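Local coordinates for Low temperature requirement C protein (PDB 1Y9I), which probably acts as a phosphatidylglycerophosphatase, a lipid phosphatase, and binds calcium and magnesium ions at neighbouring sites, at residues C48-L56 with I150-S161. Residues are numbered along the deposited sequence; the frame is centred on the assembly and turned at random.
Sequences CRQNVEHVL and IAAAAASRLAHS
Two helices of the all-helical PgpA fold, 45-56 and 143-160, cross here; the axes of their segments 48-56 and 150-160 make an angle of 113° and approach to 8.4 Å, with Asn-51 set against Ala-154 where the backbones come nearest. Small alanines allow the approach: CG2 of Val-55 lies 3.6 Å from the backbone N of Ala-154, while CG2 of Val-52 packs on the Ala-154 methyl. Farther along, CD2 of Leu-56 meets CD1 of Ile-150 at 3.7 Å. Arg-157, partly exposed beside this apolar packing, carries the polar part of the contact. Its CG stands anti to the backbone N (chi1 -179°) and the chain runs extended to NE, carrying the guanidinium over one face of the His-54 ring, planes 2° from parallel and centres 3.6 Å apart. From the guanidinium edge, NH1 gives a hydrogen bond to OD1 of Asn-51 (2.8 Å), arriving above the amide plane. Edge and face are thus both engaged, which should fix the group's rotation. The Asn-51 amide is held again through ND2, which donates to Ile-47 O and to a water that bridges to OG of Ser-161. Steeply crossed helices packed through alanines and branched aliphatic side chains suit this chain's compact helical bundle.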
loop_
_atom_site.group_PDB
_atom_site.type_symbol
_atom_site.label_atom_id
_atom_site.label_comp_id
_atom_site.label_asym_id
_atom_site.label_seq_id
_atom_site.Cartn_x
_atom_site.Cartn_y
_atom_site.Cartn_z
ATOM N N CYS A 48 1.478 26.763 2.463
ATOM C CA CYS A 48 1.977 25.469 2.916
ATOM C C CYS A 48 1.275 25.142 4.232
ATOM O O CYS A 48 0.855 24.011 4.465
ATOM C CB CYS A 48 3.496 25.526 3.116
ATOM S SG CYS A 48 4.447 25.714 1.573
ATOM N N ARG A 49 1.137 26.157 5.080
ATOM C CA ARG A 49 0.467 26.017 6.369
ATOM C C ARG A 49 -0.983 25.559 6.182
ATOM O O ARG A 49 -1.459 24.656 6.884
ATOM C CB ARG A 49 0.497 27.360 7.102
ATOM C CG ARG A 49 -0.157 27.362 8.470
ATOM C CD ARG A 49 -0.099 28.759 9.083
ATOM N NE ARG A 49 1.275 29.242 9.198
ATOM C CZ ARG A 49 1.730 30.359 8.639
ATOM N NH1 ARG A 49 0.923 31.127 7.915
ATOM N NH2 ARG A 49 2.998 30.710 8.802
ATOM N N GLN A 50 -1.683 26.181 5.234
ATOM C CA GLN A 50 -3.081 25.847 4.958
ATOM C C GLN A 50 -3.249 24.393 4.519
ATOM O O GLN A 50 -4.221 23.734 4.881
ATOM C CB GLN A 50 -3.645 26.757 3.862
ATOM C CG GLN A 50 -3.784 28.222 4.251
ATOM C CD GLN A 50 -4.353 29.056 3.119
ATOM O OE1 GLN A 50 -5.415 28.742 2.580
ATOM N NE2 GLN A 50 -3.650 30.122 2.752
ATOM N N ASN A 51 -2.314 23.901 3.719
ATOM C CA ASN A 51 -2.399 22.523 3.256
ATOM C C ASN A 51 -2.130 21.552 4.404
ATOM O O ASN A 51 -2.708 20.466 4.446
ATOM C CB ASN A 51 -1.430 22.290 2.093
ATOM C CG ASN A 51 -2.019 22.721 0.751
ATOM O OD1 ASN A 51 -2.830 22.006 0.156
ATOM N ND2 ASN A 51 -1.622 23.903 0.277
ATOM N N VAL A 52 -1.260 21.943 5.334
ATOM C CA VAL A 52 -0.972 21.091 6.488
ATOM C C VAL A 52 -2.253 20.990 7.314
ATOM O O VAL A 52 -2.637 19.903 7.753
ATOM C CB VAL A 52 0.163 21.678 7.364
ATOM C CG1 VAL A 52 0.262 20.908 8.685
ATOM C CG2 VAL A 52 1.496 21.598 6.622
ATOM N N GLU A 53 -2.920 22.126 7.508
ATOM C CA GLU A 53 -4.165 22.161 8.268
ATOM C C GLU A 53 -5.200 21.225 7.654
ATOM O O GLU A 53 -5.888 20.498 8.372
ATOM C CB GLU A 53 -4.727 23.588 8.323
ATOM C CG GLU A 53 -3.921 24.560 9.182
ATOM C CD GLU A 53 -4.014 24.255 10.671
ATOM O OE1 GLU A 53 -4.753 23.319 11.044
ATOM O OE2 GLU A 53 -3.350 24.954 11.468
ATOM N N HIS A 54 -5.310 21.242 6.328
ATOM C CA HIS A 54 -6.263 20.381 5.636
ATOM C C HIS A 54 -5.977 18.900 5.855
ATOM O O HIS A 54 -6.902 18.098 5.994
ATOM C CB HIS A 54 -6.273 20.673 4.135
ATOM C CG HIS A 54 -7.138 21.832 3.750
ATOM N ND1 HIS A 54 -6.625 23.017 3.271
ATOM C CD2 HIS A 54 -8.485 21.980 3.756
ATOM C CE1 HIS A 54 -7.617 23.846 2.997
ATOM N NE2 HIS A 54 -8.756 23.241 3.282
ATOM N N VAL A 55 -4.700 18.536 5.880
ATOM C CA VAL A 55 -4.324 17.145 6.098
ATOM C C VAL A 55 -4.722 16.699 7.511
ATOM O O VAL A 55 -5.282 15.615 7.700
ATOM C CB VAL A 55 -2.797 16.950 5.897
ATOM C CG1 VAL A 55 -2.382 15.542 6.300
ATOM C CG2 VAL A 55 -2.437 17.190 4.430
ATOM N N LEU A 56 -4.448 17.545 8.498
ATOM C CA LEU A 56 -4.771 17.216 9.880
ATOM C C LEU A 56 -6.271 17.104 10.158
ATOM O O LEU A 56 -6.668 16.593 11.202
ATOM C CB LEU A 56 -4.129 18.231 10.830
ATOM C CG LEU A 56 -2.595 18.196 10.864
ATOM C CD1 LEU A 56 -2.073 19.278 11.791
ATOM C CD2 LEU A 56 -2.122 16.827 11.334
ATOM N N ILE A 150 2.922 13.749 6.941
ATOM C CA ILE A 150 1.978 14.863 6.904
ATOM C C ILE A 150 2.507 15.904 5.911
ATOM O O ILE A 150 1.743 16.482 5.144
ATOM C CB ILE A 150 1.808 15.511 8.299
ATOM C CG1 ILE A 150 1.023 14.567 9.218
ATOM C CG2 ILE A 150 1.050 16.839 8.178
ATOM C CD1 ILE A 150 1.043 14.959 10.690
ATOM N N ALA A 151 3.819 16.125 5.925
ATOM C CA ALA A 151 4.440 17.083 5.007
ATOM C C ALA A 151 4.256 16.639 3.554
ATOM O O ALA A 151 3.891 17.439 2.683
ATOM C CB ALA A 151 5.930 17.225 5.331
ATOM N N ALA A 152 4.515 15.361 3.295
ATOM C CA ALA A 152 4.383 14.810 1.954
ATOM C C ALA A 152 2.933 14.846 1.480
ATOM O O ALA A 152 2.661 15.130 0.314
ATOM C CB ALA A 152 4.910 13.375 1.922
ATOM N N ALA A 153 2.003 14.540 2.377
ATOM C CA ALA A 153 0.592 14.563 2.020
ATOM C C ALA A 153 0.185 15.997 1.693
ATOM O O ALA A 153 -0.533 16.240 0.716
ATOM C CB ALA A 153 -0.258 14.018 3.169
ATOM N N ALA A 154 0.646 16.939 2.516
ATOM C CA ALA A 154 0.343 18.351 2.326
ATOM C C ALA A 154 0.944 18.838 1.008
ATOM O O ALA A 154 0.321 19.622 0.294
ATOM C CB ALA A 154 0.893 19.176 3.502
ATOM N N ALA A 155 2.153 18.379 0.691
ATOM C CA ALA A 155 2.811 18.764 -0.561
ATOM C C ALA A 155 2.018 18.234 -1.755
ATOM O O ALA A 155 1.949 18.875 -2.810
ATOM C CB ALA A 155 4.239 18.215 -0.603
ATOM N N SER A 156 1.421 17.058 -1.587
ATOM C CA SER A 156 0.621 16.448 -2.645
ATOM C C SER A 156 -0.673 17.232 -2.853
ATOM O O SER A 156 -1.086 17.488 -3.990
ATOM C CB SER A 156 0.301 14.997 -2.279
ATOM O OG SER A 156 -0.622 14.447 -3.196
ATOM N N ARG A 157 -1.318 17.622 -1.757
ATOM C CA ARG A 157 -2.551 18.390 -1.880
ATOM C C ARG A 157 -2.245 19.698 -2.614
ATOM O O ARG A 157 -3.014 20.148 -3.466
ATOM C CB ARG A 157 -3.148 18.690 -0.501
ATOM C CG ARG A 157 -4.464 19.473 -0.585
ATOM C CD ARG A 157 -5.063 19.757 0.781
ATOM N NE ARG A 157 -6.391 20.359 0.657
ATOM C CZ ARG A 157 -6.617 21.582 0.185
ATOM N NH1 ARG A 157 -5.602 22.344 -0.205
ATOM N NH2 ARG A 157 -7.862 22.037 0.083
ATOM N N LEU A 158 -1.107 20.297 -2.281
ATOM C CA LEU A 158 -0.677 21.542 -2.905
ATOM C C LEU A 158 -0.489 21.314 -4.408
ATOM O O LEU A 158 -0.966 22.100 -5.224
ATOM C CB LEU A 158 0.635 22.013 -2.257
ATOM C CG LEU A 158 1.257 23.354 -2.665
ATOM C CD1 LEU A 158 2.327 23.748 -1.654
ATOM C CD2 LEU A 158 1.853 23.248 -4.056
ATOM N N ALA A 159 0.202 20.237 -4.771
ATOM C CA ALA A 159 0.430 19.928 -6.182
ATOM C C ALA A 159 -0.897 19.864 -6.932
ATOM O O ALA A 159 -1.021 20.398 -8.041
ATOM C CB ALA A 159 1.172 18.610 -6.322
ATOM N N HIS A 160 -1.889 19.213 -6.328
ATOM C CA HIS A 160 -3.204 19.101 -6.953
ATOM C C HIS A 160 -3.908 20.450 -7.022
ATOM O O HIS A 160 -4.775 20.661 -7.870
ATOM C CB HIS A 160 -4.101 18.122 -6.189
ATOM C CG HIS A 160 -3.871 16.684 -6.542
ATOM N ND1 HIS A 160 -2.892 15.918 -5.949
ATOM C CD2 HIS A 160 -4.489 15.878 -7.438
ATOM C CE1 HIS A 160 -2.917 14.701 -6.463
ATOM N NE2 HIS A 160 -3.876 14.651 -7.369
ATOM N N SER A 161 -3.533 21.361 -6.132
ATOM C CA SER A 161 -4.145 22.685 -6.090
ATOM C C SER A 161 -3.899 23.519 -7.345
ATOM O O SER A 161 -4.399 24.636 -7.453
ATOM C CB SER A 161 -3.648 23.458 -4.862
ATOM O OG SER A 161 -4.021 22.806 -3.656
HETATM O O HOH W 1 -3.228 24.930 -1.995
#